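Local atomic coordinates of IPT/TIG domain-containing protein BACOVA_02650 (Bacteroides ovatus, PDB entry 5E7G), a protein that binds polysaccharide at the cell surface of a gut bacterium and probably captures xyloglucan there before its import into the periplasm for degradation. Residues Tyr44-Glu49 with Leu70-Gln75; Gly117-Val122 with Gln164-Ala169; Asn284-Tyr289 with Ala339-Thr344; Cys362-Val367 with Ile444-Asp449. All blocks are in the same frame, centred on the assembly; numbering follows the deposited sequence.

Contact 1 of 4, residues Tyr44-Glu49 with Leu70-Gln75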
loop_
_atom_site.group_PDB
_atom_site.type_symbol
_atom_site.label_atom_id
_atom_site.label_comp_id
_atom_site.label_asym_id
_atom_site.label_seq_id
_atom_site.Cartn_x
_atom_site.Cartn_y
_atom_site.Cartn_z
ATOM N N TYR A 44 -46.230 -24.462 5.190
ATOM C CA TYR A 44 -44.878 -24.660 4.688
ATOM C C TYR A 44 -44.449 -23.483 3.819
ATOM O O TYR A 44 -45.260 -22.933 3.078
ATOM C CB TYR A 44 -44.780 -25.946 3.866
ATOM C CG TYR A 44 -45.377 -27.176 4.504
ATOM C CD1 TYR A 44 -46.734 -27.435 4.411
ATOM C CD2 TYR A 44 -44.575 -28.097 5.168
ATOM C CE1 TYR A 44 -47.284 -28.566 4.973
ATOM C CE2 TYR A 44 -45.113 -29.234 5.735
ATOM C CZ TYR A 44 -46.470 -29.467 5.633
ATOM O OH TYR A 44 -47.016 -30.601 6.196
ATOM N N ILE A 45 -43.176 -23.111 3.915
ATOM C CA ILE A 45 -42.574 -22.124 3.023
ATOM C C ILE A 45 -41.250 -22.672 2.522
ATOM O O ILE A 45 -40.444 -23.173 3.306
ATOM C CB ILE A 45 -42.332 -20.759 3.712
ATOM C CG1 ILE A 45 -43.631 -20.201 4.309
ATOM C CG2 ILE A 45 -41.730 -19.772 2.709
ATOM C CD1 ILE A 45 -43.451 -18.901 5.069
ATOM N N ASN A 46 -41.024 -22.568 1.217
ATOM C CA ASN A 46 -39.837 -23.145 0.597
ATOM C C ASN A 46 -39.654 -24.617 0.979
ATOM O O ASN A 46 -38.546 -25.061 1.289
ATOM C CB ASN A 46 -38.593 -22.329 0.971
ATOM C CG ASN A 46 -38.564 -20.970 0.300
ATOM O OD1 ASN A 46 -39.383 -20.680 -0.573
ATOM N ND2 ASN A 46 -37.602 -20.136 0.684
ATOM N N ASP A 47 -40.761 -25.359 0.952
ATOM C CA ASP A 47 -40.773 -26.795 1.244
ATOM C C ASP A 47 -40.314 -27.103 2.676
ATOM O O ASP A 47 -39.929 -28.230 2.980
ATOM C CB ASP A 47 -39.910 -27.557 0.222
ATOM C CG ASP A 47 -40.545 -27.610 -1.166
ATOM O OD1 ASP A 47 -41.786 -27.755 -1.258
ATOM O OD2 ASP A 47 -39.805 -27.509 -2.165
ATOM N N GLN A 48 -40.384 -26.106 3.555
ATOM C CA GLN A 48 -39.994 -26.275 4.953
ATOM C C GLN A 48 -41.151 -25.988 5.899
ATOM O O GLN A 48 -41.860 -25.000 5.745
ATOM C CB GLN A 48 -38.833 -25.350 5.307
ATOM C CG GLN A 48 -37.533 -25.646 4.604
ATOM C CD GLN A 48 -36.591 -24.460 4.655
ATOM O OE1 GLN A 48 -36.110 -24.076 5.719
ATOM N NE2 GLN A 48 -36.347 -23.855 3.503
ATOM N N GLU A 49 -41.317 -26.847 6.890
ATOM C CA GLU A 49 -42.362 -26.664 7.876
ATOM C C GLU A 49 -42.181 -25.325 8.595
ATOM O O GLU A 49 -41.070 -24.964 8.977
ATOM C CB GLU A 49 -42.345 -27.817 8.875
ATOM C CG GLU A 49 -43.672 -28.032 9.580
ATOM C CD GLU A 49 -43.662 -29.266 10.451
ATOM O OE1 GLU A 49 -42.570 -29.618 10.963
ATOM O OE2 GLU A 49 -44.740 -29.883 10.610
ATOM N N LEU A 70 -35.010 -19.473 7.792
ATOM C CA LEU A 70 -35.534 -20.243 6.665
ATOM C C LEU A 70 -34.484 -20.410 5.569
ATOM O O LEU A 70 -33.902 -19.432 5.102
ATOM C CB LEU A 70 -36.778 -19.560 6.087
ATOM C CG LEU A 70 -37.540 -20.334 5.008
ATOM C CD1 LEU A 70 -38.437 -21.379 5.653
ATOM C CD2 LEU A 70 -38.352 -19.397 4.123
ATOM N N GLU A 71 -34.239 -21.648 5.154
ATOM C CA GLU A 71 -33.331 -21.892 4.041
ATOM C C GLU A 71 -33.963 -21.348 2.758
ATOM O O GLU A 71 -35.105 -21.666 2.436
ATOM C CB GLU A 71 -33.011 -23.379 3.912
ATOM C CG GLU A 71 -31.939 -23.683 2.860
ATOM C CD GLU A 71 -31.760 -25.168 2.583
ATOM O OE1 GLU A 71 -32.455 -25.997 3.215
ATOM O OE2 GLU A 71 -30.919 -25.500 1.723
ATOM N N LEU A 72 -33.221 -20.518 2.035
ATOM C CA LEU A 72 -33.777 -19.790 0.900
ATOM C C LEU A 72 -33.502 -20.488 -0.426
ATOM O O LEU A 72 -32.597 -21.318 -0.532
ATOM C CB LEU A 72 -33.217 -18.364 0.872
ATOM C CG LEU A 72 -33.366 -17.581 2.186
ATOM C CD1 LEU A 72 -32.889 -16.141 2.009
ATOM C CD2 LEU A 72 -34.798 -17.608 2.701
ATOM N N THR A 73 -34.306 -20.154 -1.431
ATOM C CA THR A 73 -34.172 -20.744 -2.755
ATOM C C THR A 73 -32.878 -20.298 -3.412
ATOM O O THR A 73 -32.374 -20.967 -4.311
ATOM C CB THR A 73 -35.347 -20.364 -3.666
ATOM O OG1 THR A 73 -35.481 -18.937 -3.697
ATOM C CG2 THR A 73 -36.639 -20.991 -3.155
ATOM N N GLY A 74 -32.353 -19.161 -2.965
ATOM C CA GLY A 74 -31.105 -18.639 -3.488
ATOM C C GLY A 74 -29.923 -19.550 -3.214
ATOM O O GLY A 74 -29.011 -19.644 -4.030
ATOM N N GLN A 75 -29.943 -20.225 -2.066
ATOM C CA GLN A 75 -28.830 -21.080 -1.656
ATOM C C GLN A 75 -29.127 -22.558 -1.866
ATOM O O GLN A 75 -28.248 -23.395 -1.671
ATOM C CB GLN A 75 -28.479 -20.838 -0.188
ATOM C CG GLN A 75 -29.622 -21.085 0.788
ATOM C CD GLN A 75 -29.340 -20.528 2.176
ATOM O OE1 GLN A 75 -30.263 -20.164 2.911
ATOM N NE2 GLN A 75 -28.062 -20.452 2.544
HETATM O O HOH W 1 -36.431 -17.992 -1.118
#
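The side-chain amide of Q48 reads the backbone of E71 with both of its ends. OE1 accepts the N-H of E71 at 3.1 Å, in the carbonyl plane and on a lone pair, and NE2 gives a hydrogen to the carbonyl O of E71 at 2.7 Å, with that oxygen only 4° out of the amide plane. Two bonds to one residue fix the rotation of the amide, and a third, weak one runs from NE2 back to the O of N46. The tight part of the contact lies beside this grip. L70 sets CD1 over one face of the Q48 amide, 3.6 Å from OE1, while its CD2 reaches the CG2 methyl of I45 at 3.7 Å, the two side chains crossing at about a right angle; V98 touches both I45 and L70. The type I' turn from I45 to Q48 is the two-residue tip of the 42-45/48-50 beta hairpin in the first IPT/TIG domain, and the loop between strands 61-65 and 82-86 runs past it. With an alanine here instead of Q48, the N-H of E71 loses its acceptor from the hairpin and its O keeps only the weak bond from N46 ND2, so the loop is likely to be held less firmly. Toward T73 the fit slackens. That N46 bond is 3.4 Å long, and a water that accepts from both N46 ND2 and T73 N spans the rest, while the CG2 of T73 rests 3.8 Å from N46 OD1. Beyond it, Q75 turns back to its own loop, where OE1 takes the N-H of L72.

Contact 2 of 4, residues Gly117-Val122 with Gln164-Ala169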
loop_
_atom_site.group_PDB
_atom_site.type_symbol
_atom_site.label_atom_id
_atom_site.label_comp_id
_atom_site.label_asym_id
_atom_site.label_seq_id
_atom_site.Cartn_x
_atom_site.Cartn_y
_atom_site.Cartn_z
ATOM N N GLY A 117 -10.454 -13.021 -23.115
ATOM C CA GLY A 117 -10.370 -14.464 -23.001
ATOM C C GLY A 117 -9.648 -14.928 -21.750
ATOM O O GLY A 117 -9.699 -16.107 -21.393
ATOM N N ASP A 118 -8.965 -14.006 -21.080
ATOM C CA ASP A 118 -8.272 -14.342 -19.844
ATOM C C ASP A 118 -9.291 -14.598 -18.749
ATOM O O ASP A 118 -10.392 -14.041 -18.765
ATOM C CB ASP A 118 -7.310 -13.228 -19.420
ATOM C CG ASP A 118 -6.114 -13.097 -20.347
ATOM O OD1 ASP A 118 -5.895 -13.998 -21.184
ATOM O OD2 ASP A 118 -5.384 -12.089 -20.228
ATOM N N GLN A 119 -8.919 -15.456 -17.808
ATOM C CA GLN A 119 -9.758 -15.735 -16.654
ATOM C C GLN A 119 -9.433 -14.778 -15.515
ATOM O O GLN A 119 -8.264 -14.499 -15.235
ATOM C CB GLN A 119 -9.580 -17.182 -16.188
ATOM C CG GLN A 119 -10.825 -18.050 -16.364
ATOM C CD GLN A 119 -10.761 -19.341 -15.561
ATOM O OE1 GLN A 119 -9.999 -19.455 -14.600
ATOM N NE2 GLN A 119 -11.572 -20.319 -15.952
ATOM N N MET A 120 -10.484 -14.269 -14.879
ATOM C CA MET A 120 -10.364 -13.486 -13.652
ATOM C C MET A 120 -11.420 -13.954 -12.651
ATOM O O MET A 120 -12.371 -14.638 -13.022
ATOM C CB MET A 120 -10.526 -11.992 -13.941
ATOM C CG MET A 120 -11.962 -11.543 -14.078
ATOM S SD MET A 120 -12.112 -9.853 -14.682
ATOM C CE MET A 120 -11.820 -10.101 -16.426
ATOM N N THR A 121 -11.261 -13.580 -11.386
ATOM C CA THR A 121 -12.169 -14.048 -10.348
ATOM C C THR A 121 -12.696 -12.894 -9.514
ATOM O O THR A 121 -11.932 -12.161 -8.882
ATOM C CB THR A 121 -11.482 -15.070 -9.428
ATOM O OG1 THR A 121 -10.922 -16.121 -10.214
ATOM C CG2 THR A 121 -12.478 -15.663 -8.444
ATOM N N VAL A 122 -14.016 -12.734 -9.528
ATOM C CA VAL A 122 -14.676 -11.756 -8.680
ATOM C C VAL A 122 -14.838 -12.366 -7.297
ATOM O O VAL A 122 -15.331 -13.483 -7.162
ATOM C CB VAL A 122 -16.050 -11.339 -9.238
ATOM C CG1 VAL A 122 -16.702 -10.304 -8.339
ATOM C CG2 VAL A 122 -15.907 -10.801 -10.652
ATOM N N GLN A 164 -17.447 -16.529 -4.863
ATOM C CA GLN A 164 -16.539 -16.280 -5.984
ATOM C C GLN A 164 -17.175 -16.555 -7.345
ATOM O O GLN A 164 -17.732 -17.628 -7.571
ATOM C CB GLN A 164 -15.278 -17.139 -5.852
ATOM C CG GLN A 164 -14.393 -16.768 -4.678
ATOM C CD GLN A 164 -13.066 -17.503 -4.685
ATOM O OE1 GLN A 164 -12.756 -18.249 -5.610
ATOM N NE2 GLN A 164 -12.270 -17.288 -3.648
ATOM N N ILE A 165 -17.076 -15.582 -8.247
ATOM C CA ILE A 165 -17.495 -15.756 -9.630
ATOM C C ILE A 165 -16.273 -15.791 -10.542
ATOM O O ILE A 165 -15.623 -14.768 -10.759
ATOM C CB ILE A 165 -18.441 -14.630 -10.104
ATOM C CG1 ILE A 165 -19.638 -14.497 -9.161
ATOM C CG2 ILE A 165 -18.918 -14.908 -11.541
ATOM C CD1 ILE A 165 -20.590 -13.347 -9.511
ATOM N N THR A 166 -15.960 -16.968 -11.070
ATOM C CA THR A 166 -14.904 -17.094 -12.066
ATOM C C THR A 166 -15.491 -16.847 -13.445
ATOM O O THR A 166 -16.514 -17.432 -13.803
ATOM C CB THR A 166 -14.247 -18.469 -12.020
ATOM O OG1 THR A 166 -13.672 -18.669 -10.725
ATOM C CG2 THR A 166 -13.158 -18.577 -13.068
ATOM N N LEU A 167 -14.843 -15.976 -14.213
ATOM C CA LEU A 167 -15.360 -15.572 -15.515
ATOM C C LEU A 167 -14.233 -15.348 -16.533
ATOM O O LEU A 167 -13.057 -15.261 -16.169
ATOM C CB LEU A 167 -16.215 -14.308 -15.365
ATOM C CG LEU A 167 -15.525 -13.039 -14.865
ATOM C CD1 LEU A 167 -14.914 -12.253 -16.020
ATOM C CD2 LEU A 167 -16.504 -12.162 -14.090
ATOM N N THR A 168 -14.604 -15.275 -17.810
ATOM C CA THR A 168 -13.647 -15.003 -18.877
ATOM C C THR A 168 -13.909 -13.607 -19.437
ATOM O O THR A 168 -15.058 -13.169 -19.536
ATOM C CB THR A 168 -13.725 -16.060 -20.010
ATOM O OG1 THR A 168 -14.935 -15.888 -20.757
ATOM C CG2 THR A 168 -13.668 -17.472 -19.430
ATOM N N ALA A 169 -12.829 -12.912 -19.782
ATOM C CA ALA A 169 -12.906 -11.520 -20.205
ATOM C C ALA A 169 -13.433 -11.390 -21.635
ATOM O O ALA A 169 -13.000 -12.125 -22.524
ATOM C CB ALA A 169 -11.541 -10.870 -20.097
#
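M120 and L167 face each other as an antiparallel hydrogen-bonded pair, and six backbone hydrogen bonds join the two segments. The N-H and C=O groups of this pair bond in both directions, and V122 with I165 repeats the pattern. Where strand regularity ends, A169 N still bonds to the O of D118, and G117 N reaches the O of A169 at 2.8 Å. In the non-hydrogen-bonded pairs CA-H groups lean on carbonyls instead, as Q119 CA does on L167 O.

Apolar contacts gather on the side of M120, V122, I165 and L167. With CG set between the backbone N and the carbonyl carbon (chi1 81°) and a bend at chi3, M120 folds along its neighbours: CG lies 3.6 Å from L167 CD1, and CE reaches the CB of A169 at 3.8 Å. The other L167 methyl, CD2, meets V122 CG2 at 3.7 Å. Shortening M120 to an alanine is likely to open a gap beside L167 and A169 that the bent thioether now fills.

On the other side, the more exposed one, T166 sets its CG2 over the face of the Q119 amide, 3.5 Å from CD.

In this second IPT/TIG domain, an immunoglobulin-like fold, strands 119-125 and 164-168 are the central pair of a four-stranded sheet, flanked by 104-109 and 156-158; V122 and I165 pack onto strand 178-183 of the facing sheet.

Contact 3 of 4, residues Asn284-Tyr289 with Ala339-Thr344. With CA (calcium ion), chain C.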
loop_
_atom_site.group_PDB
_atom_site.type_symbol
_atom_site.label_atom_id
_atom_site.label_comp_id
_atom_site.label_asym_id
_atom_site.label_seq_id
_atom_site.Cartn_x
_atom_site.Cartn_y
_atom_site.Cartn_z
ATOM N N ASN A 284 21.126 20.560 -1.822
ATOM C CA ASN A 284 20.963 20.431 -0.370
ATOM C C ASN A 284 22.224 19.909 0.316
ATOM O O ASN A 284 22.257 19.742 1.532
ATOM C CB ASN A 284 19.786 19.512 -0.049
ATOM C CG ASN A 284 18.445 20.143 -0.375
ATOM O OD1 ASN A 284 18.043 20.204 -1.539
ATOM N ND2 ASN A 284 17.740 20.608 0.659
ATOM N N VAL A 285 23.262 19.659 -0.469
ATOM C CA VAL A 285 24.512 19.128 0.059
ATOM C C VAL A 285 25.269 20.227 0.785
ATOM O O VAL A 285 25.312 21.358 0.311
ATOM C CB VAL A 285 25.393 18.536 -1.075
ATOM C CG1 VAL A 285 26.741 18.060 -0.540
ATOM C CG2 VAL A 285 24.660 17.399 -1.771
ATOM N N ILE A 286 25.876 19.883 1.919
ATOM C CA ILE A 286 26.633 20.845 2.722
ATOM C C ILE A 286 28.099 20.434 2.897
ATOM O O ILE A 286 28.937 21.263 3.253
ATOM C CB ILE A 286 25.991 21.041 4.122
ATOM C CG1 ILE A 286 26.028 19.736 4.926
ATOM C CG2 ILE A 286 24.553 21.537 3.976
ATOM C CD1 ILE A 286 25.603 19.896 6.366
ATOM N N LEU A 287 28.407 19.162 2.648
ATOM C CA LEU A 287 29.784 18.677 2.723
ATOM C C LEU A 287 29.954 17.362 1.930
ATOM O O LEU A 287 29.293 16.360 2.218
ATOM C CB LEU A 287 30.197 18.485 4.185
ATOM C CG LEU A 287 31.645 18.065 4.464
ATOM C CD1 LEU A 287 32.621 19.111 3.968
ATOM C CD2 LEU A 287 31.875 17.792 5.938
ATOM N N ASN A 288 30.831 17.376 0.928
ATOM C CA ASN A 288 31.074 16.188 0.108
ATOM C C ASN A 288 32.558 15.970 -0.167
ATOM O O ASN A 288 32.930 15.018 -0.846
ATOM C CB ASN A 288 30.298 16.283 -1.204
ATOM C CG ASN A 288 30.748 17.445 -2.079
ATOM O OD1 ASN A 288 31.762 18.093 -1.815
ATOM N ND2 ASN A 288 29.995 17.702 -3.143
ATOM N N TYR A 289 33.395 16.857 0.367
ATOM C CA TYR A 289 34.847 16.757 0.213
ATOM C C TYR A 289 35.268 16.833 -1.257
ATOM O O TYR A 289 36.377 16.440 -1.614
ATOM C CB TYR A 289 35.361 15.462 0.855
ATOM C CG TYR A 289 34.779 15.208 2.225
ATOM C CD1 TYR A 289 35.168 15.967 3.317
ATOM C CD2 TYR A 289 33.831 14.214 2.426
ATOM C CE1 TYR A 289 34.631 15.739 4.573
ATOM C CE2 TYR A 289 33.292 13.979 3.675
ATOM C CZ TYR A 289 33.693 14.742 4.743
ATOM O OH TYR A 289 33.144 14.499 5.983
ATOM N N ALA A 339 31.239 23.561 6.686
ATOM C CA ALA A 339 30.112 23.235 5.829
ATOM C C ALA A 339 29.752 24.430 4.971
ATOM O O ALA A 339 30.192 25.554 5.225
ATOM C CB ALA A 339 28.906 22.802 6.660
ATOM N N GLN A 340 28.949 24.171 3.952
ATOM C CA GLN A 340 28.353 25.213 3.148
ATOM C C GLN A 340 26.855 25.032 3.282
ATOM O O GLN A 340 26.273 24.182 2.613
ATOM C CB GLN A 340 28.808 25.121 1.689
ATOM C CG GLN A 340 28.207 26.186 0.797
ATOM C CD GLN A 340 28.720 26.121 -0.631
ATOM O OE1 GLN A 340 28.137 25.445 -1.476
ATOM N NE2 GLN A 340 29.809 26.836 -0.905
ATOM N N TRP A 341 26.238 25.795 4.180
ATOM C CA TRP A 341 24.841 25.575 4.511
ATOM C C TRP A 341 23.966 25.778 3.280
ATOM O O TRP A 341 24.347 26.468 2.338
ATOM C CB TRP A 341 24.393 26.502 5.650
ATOM C CG TRP A 341 25.265 26.425 6.888
ATOM C CD1 TRP A 341 25.916 27.460 7.498
ATOM C CD2 TRP A 341 25.581 25.248 7.654
ATOM N NE1 TRP A 341 26.616 27.005 8.589
ATOM C CE2 TRP A 341 26.427 25.653 8.709
ATOM C CE3 TRP A 341 25.232 23.896 7.552
ATOM C CZ2 TRP A 341 26.922 24.752 9.655
ATOM C CZ3 TRP A 341 25.725 23.006 8.488
ATOM C CH2 TRP A 341 26.563 23.433 9.522
ATOM N N VAL A 342 22.798 25.154 3.301
ATOM C CA VAL A 342 21.839 25.249 2.217
ATOM C C VAL A 342 21.289 26.663 2.113
ATOM O O VAL A 342 20.860 27.243 3.112
ATOM C CB VAL A 342 20.681 24.247 2.433
ATOM C CG1 VAL A 342 19.649 24.351 1.311
ATOM C CG2 VAL A 342 21.228 22.811 2.535
ATOM N N ASN A 343 21.293 27.209 0.899
ATOM C CA ASN A 343 20.725 28.533 0.637
ATOM C C ASN A 343 19.270 28.660 1.065
ATOM O O ASN A 343 18.517 27.681 1.034
ATOM C CB ASN A 343 20.833 28.868 -0.848
ATOM C CG ASN A 343 22.259 29.068 -1.280
ATOM O OD1 ASN A 343 23.058 29.634 -0.535
ATOM N ND2 ASN A 343 22.600 28.590 -2.474
ATOM N N THR A 344 18.871 29.873 1.440
ATOM C CA THR A 344 17.499 30.109 1.864
ATOM C C THR A 344 16.535 30.044 0.683
ATOM O O THR A 344 15.332 29.848 0.870
ATOM C CB THR A 344 17.333 31.475 2.602
ATOM O OG1 THR A 344 18.204 32.465 2.040
ATOM C CG2 THR A 344 17.655 31.301 4.080
HETATM CA CA CA C . 32.343 12.932 -1.859
HETATM O O HOH W 2 30.303 13.449 -2.968
#
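I286 is the hub of the contact, its branches meeting different residues of 339-344. CG1 sits between the backbone N and the carbonyl carbon (chi1 64°), which carries CD1 to the indole of W341, 3.8 Å from CZ3, in an oblique approach. CG2 points elsewhere: it lies 3.4 Å from the O of Q340 and 3.8 Å from CG2 of V342, whose side chain crosses that of I286 at about a right angle. The same V342 methyl also touches the O of N284, at 3.4 Å. W341 is covered from within its own segment as well, for A339 CB rests 3.6 Å above one face, offset toward the rim. A single backbone bond, Q340 N to I286 O at 3.0 Å, uses a lone pair in the carbonyl plane. Two residues after I286, the backbone O of N288 binds the calcium ion at 2.4 Å, beside a coordinating water. Within the xyloglucan-binding domain, the chain turns a corner at I286, so the contact joins that bend to the loop leaving strand 329-338. Strand 442-455 pairs with strand 285-287 and touches I286 through F451, I430 of strand 429-436 packs on I286 and A339, and helix 419-423 backs W341, with F422 edge-to-face against its indole.

Contact 4 of 4, residues Cys362-Val367 with Ile444-Asp449. With CA (calcium ion), chain C.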
loop_
_atom_site.group_PDB
_atom_site.type_symbol
_atom_site.label_atom_id
_atom_site.label_comp_id
_atom_site.label_asym_id
_atom_site.label_seq_id
_atom_site.Cartn_x
_atom_site.Cartn_y
_atom_site.Cartn_z
ATOM N N CYS A 362 26.792 6.437 4.585
ATOM C CA CYS A 362 27.741 5.811 5.490
ATOM C C CYS A 362 28.060 4.387 5.045
ATOM O O CYS A 362 27.202 3.684 4.504
ATOM C CB CYS A 362 27.191 5.809 6.920
ATOM S SG CYS A 362 28.385 5.288 8.148
ATOM N N PHE A 363 29.304 3.980 5.266
ATOM C CA PHE A 363 29.742 2.631 4.962
ATOM C C PHE A 363 30.450 2.062 6.172
ATOM O O PHE A 363 31.463 2.606 6.603
ATOM C CB PHE A 363 30.679 2.622 3.748
ATOM C CG PHE A 363 31.173 1.246 3.357
ATOM C CD1 PHE A 363 32.186 0.624 4.069
ATOM C CD2 PHE A 363 30.637 0.589 2.253
ATOM C CE1 PHE A 363 32.650 -0.640 3.696
ATOM C CE2 PHE A 363 31.094 -0.675 1.873
ATOM C CZ PHE A 363 32.098 -1.288 2.589
ATOM N N VAL A 364 29.916 0.965 6.703
ATOM C CA VAL A 364 30.524 0.260 7.830
ATOM C C VAL A 364 31.059 -1.090 7.369
ATOM O O VAL A 364 30.301 -1.925 6.880
ATOM C CB VAL A 364 29.507 0.049 8.982
ATOM C CG1 VAL A 364 30.173 -0.621 10.185
ATOM C CG2 VAL A 364 28.882 1.375 9.379
ATOM N N LYS A 365 32.363 -1.301 7.520
ATOM C CA LYS A 365 32.984 -2.565 7.127
ATOM C C LYS A 365 32.460 -3.714 7.976
ATOM O O LYS A 365 32.090 -4.769 7.451
ATOM C CB LYS A 365 34.502 -2.489 7.260
ATOM C CG LYS A 365 35.231 -3.778 6.862
ATOM C CD LYS A 365 35.242 -3.985 5.356
ATOM C CE LYS A 365 36.013 -5.247 4.981
ATOM N NZ LYS A 365 36.108 -5.433 3.507
ATOM N N GLU A 366 32.459 -3.507 9.292
ATOM C CA GLU A 366 31.970 -4.502 10.238
ATOM C C GLU A 366 31.356 -3.855 11.478
ATOM O O GLU A 366 31.805 -2.796 11.923
ATOM C CB GLU A 366 33.102 -5.440 10.661
ATOM C CG GLU A 366 32.609 -6.681 11.399
ATOM C CD GLU A 366 31.617 -7.502 10.570
ATOM O OE1 GLU A 366 32.013 -8.018 9.498
ATOM O OE2 GLU A 366 30.438 -7.616 10.982
ATOM N N VAL A 367 30.328 -4.500 12.029
ATOM C CA VAL A 367 29.697 -4.016 13.246
ATOM C C VAL A 367 30.709 -3.992 14.376
ATOM O O VAL A 367 31.707 -4.714 14.351
ATOM C CB VAL A 367 28.500 -4.881 13.675
ATOM C CG1 VAL A 367 27.324 -4.678 12.727
ATOM C CG2 VAL A 367 28.898 -6.350 13.758
ATOM N N ILE A 444 37.368 -0.412 14.115
ATOM C CA ILE A 444 36.289 -0.006 13.218
ATOM C C ILE A 444 36.829 0.513 11.894
ATOM O O ILE A 444 37.973 0.967 11.807
ATOM C CB ILE A 444 35.379 1.105 13.850
ATOM C CG1 ILE A 444 36.120 2.448 13.961
ATOM C CG2 ILE A 444 34.844 0.663 15.222
ATOM C CD1 ILE A 444 35.215 3.604 14.343
ATOM N N GLU A 445 35.982 0.451 10.876
ATOM C CA GLU A 445 36.279 1.038 9.582
ATOM C C GLU A 445 34.998 1.636 9.014
ATOM O O GLU A 445 34.117 0.911 8.544
ATOM C CB GLU A 445 36.862 -0.006 8.636
ATOM C CG GLU A 445 37.356 0.570 7.328
ATOM C CD GLU A 445 37.886 -0.486 6.391
ATOM O OE1 GLU A 445 37.827 -1.683 6.747
ATOM O OE2 GLU A 445 38.367 -0.116 5.300
ATOM N N VAL A 446 34.893 2.960 9.083
ATOM C CA VAL A 446 33.676 3.665 8.687
ATOM C C VAL A 446 33.988 4.827 7.738
ATOM O O VAL A 446 34.983 5.536 7.911
ATOM C CB VAL A 446 32.919 4.193 9.922
ATOM C CG1 VAL A 446 31.621 4.871 9.507
ATOM C CG2 VAL A 446 32.634 3.050 10.896
ATOM N N TYR A 447 33.128 5.019 6.742
ATOM C CA TYR A 447 33.307 6.085 5.764
ATOM C C TYR A 447 32.049 6.928 5.669
ATOM O O TYR A 447 30.943 6.418 5.839
ATOM C CB TYR A 447 33.664 5.510 4.388
ATOM C CG TYR A 447 34.940 4.701 4.388
ATOM C CD1 TYR A 447 36.174 5.313 4.202
ATOM C CD2 TYR A 447 34.912 3.325 4.584
ATOM C CE1 TYR A 447 37.352 4.572 4.204
ATOM C CE2 TYR A 447 36.082 2.575 4.588
ATOM C CZ TYR A 447 37.298 3.203 4.400
ATOM O OH TYR A 447 38.458 2.460 4.410
ATOM N N PHE A 448 32.235 8.216 5.386
ATOM C CA PHE A 448 31.142 9.188 5.319
ATOM C C PHE A 448 31.220 10.040 4.059
ATOM O O PHE A 448 32.313 10.397 3.624
ATOM C CB PHE A 448 31.168 10.136 6.531
ATOM C CG PHE A 448 30.984 9.464 7.857
ATOM C CD1 PHE A 448 32.077 9.044 8.592
ATOM C CD2 PHE A 448 29.717 9.291 8.394
ATOM C CE1 PHE A 448 31.907 8.446 9.836
ATOM C CE2 PHE A 448 29.545 8.690 9.631
ATOM C CZ PHE A 448 30.648 8.268 10.351
ATOM N N ASP A 449 30.069 10.418 3.509
ATOM C CA ASP A 449 30.049 11.320 2.361
ATOM C C ASP A 449 28.675 11.966 2.193
ATOM O O ASP A 449 27.673 11.453 2.680
ATOM C CB ASP A 449 30.436 10.551 1.082
ATOM C CG ASP A 449 31.107 11.429 0.022
ATOM O OD1 ASP A 449 30.981 12.669 0.078
ATOM O OD2 ASP A 449 31.758 10.869 -0.897
HETATM CA CA CA C . 32.343 12.932 -1.859
HETATM O O HOH W 3 33.944 -1.583 11.100
HETATM O O HOH W 2 30.303 13.449 -2.968
#
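F363 and Y447 form the antiparallel hydrogen-bonded pair at the centre of the contact, joined by F363 N to Y447 O and by Y447 N to F363 O. Two residues along, K365 N reaches the O of E445 at 3.0 Å in a nearly straight bond (175°). On the two sides of the F363/Y447 pair, V446 CA and C362 CA make CA-H...O contacts with F363 O and Y447 O. Where the strands part, a water accepts from E445 N and donates to the O of E366.

Aromatic and apolar contacts divide by face. F363 and Y447 run side by side, pointing the same way; CD1 of F363 comes to the Y447 ring at its edge, 3.9 Å from CD2, and W403 meets the F363 ring edge-to-face. On the other face C362 holds SG anti to its N (chi1 -171°), bringing the sulfur 3.5 Å from V446 CG1 and 4.4 Å from the centroid of the F448 ring, an oblique sulfur-aromatic contact. F373, from the second sheet of this beta-sandwich domain, packs on V446 and stands edge-to-face to F448.

Polar groups frame the ends. The hydroxyl of Y447 donates to OE2 of E445 at 2.7 Å, on the anti lone pair, while OE1 lies 3.3 Å from the aliphatic CG of K365. At the far end D449 grips calcium with both carboxylate oxygens, each at 2.4 Å; N288, D290, N315 and T317 complete the protein ligands.

K365 NZ stays 5.2 Å from E445 OE1, so their attraction is probably only long-range; the hydroxyl bond from Y447 is the direct polar hold on the carboxylate within the two segments, and the bidentate aspartate ties this strand to the metal.

How the contacts relate
The contacts follow one another along the chain, each closing before the next opens, with none nested or crossed. Contact 1 closes a short loop in the first IPT/TIG domain, bringing the connection after strand 61-65 back to a hairpin; contact 2 closes a longer one by pairing two strands of the second. The centres of contacts 1 and 2 lie about 31 Å apart. The third IPT/TIG domain then intervenes before the xyloglucan-binding domain, where contact 3 closes a loop of 49 residues and contact 4 one of 76. These two touch: N288 and D449 bind the same calcium, and strands 285-287 and 442-455 are sheet neighbours. Contact 1 lies about 78 Å, centre to centre, from contact 3, a measure of the elongated chain.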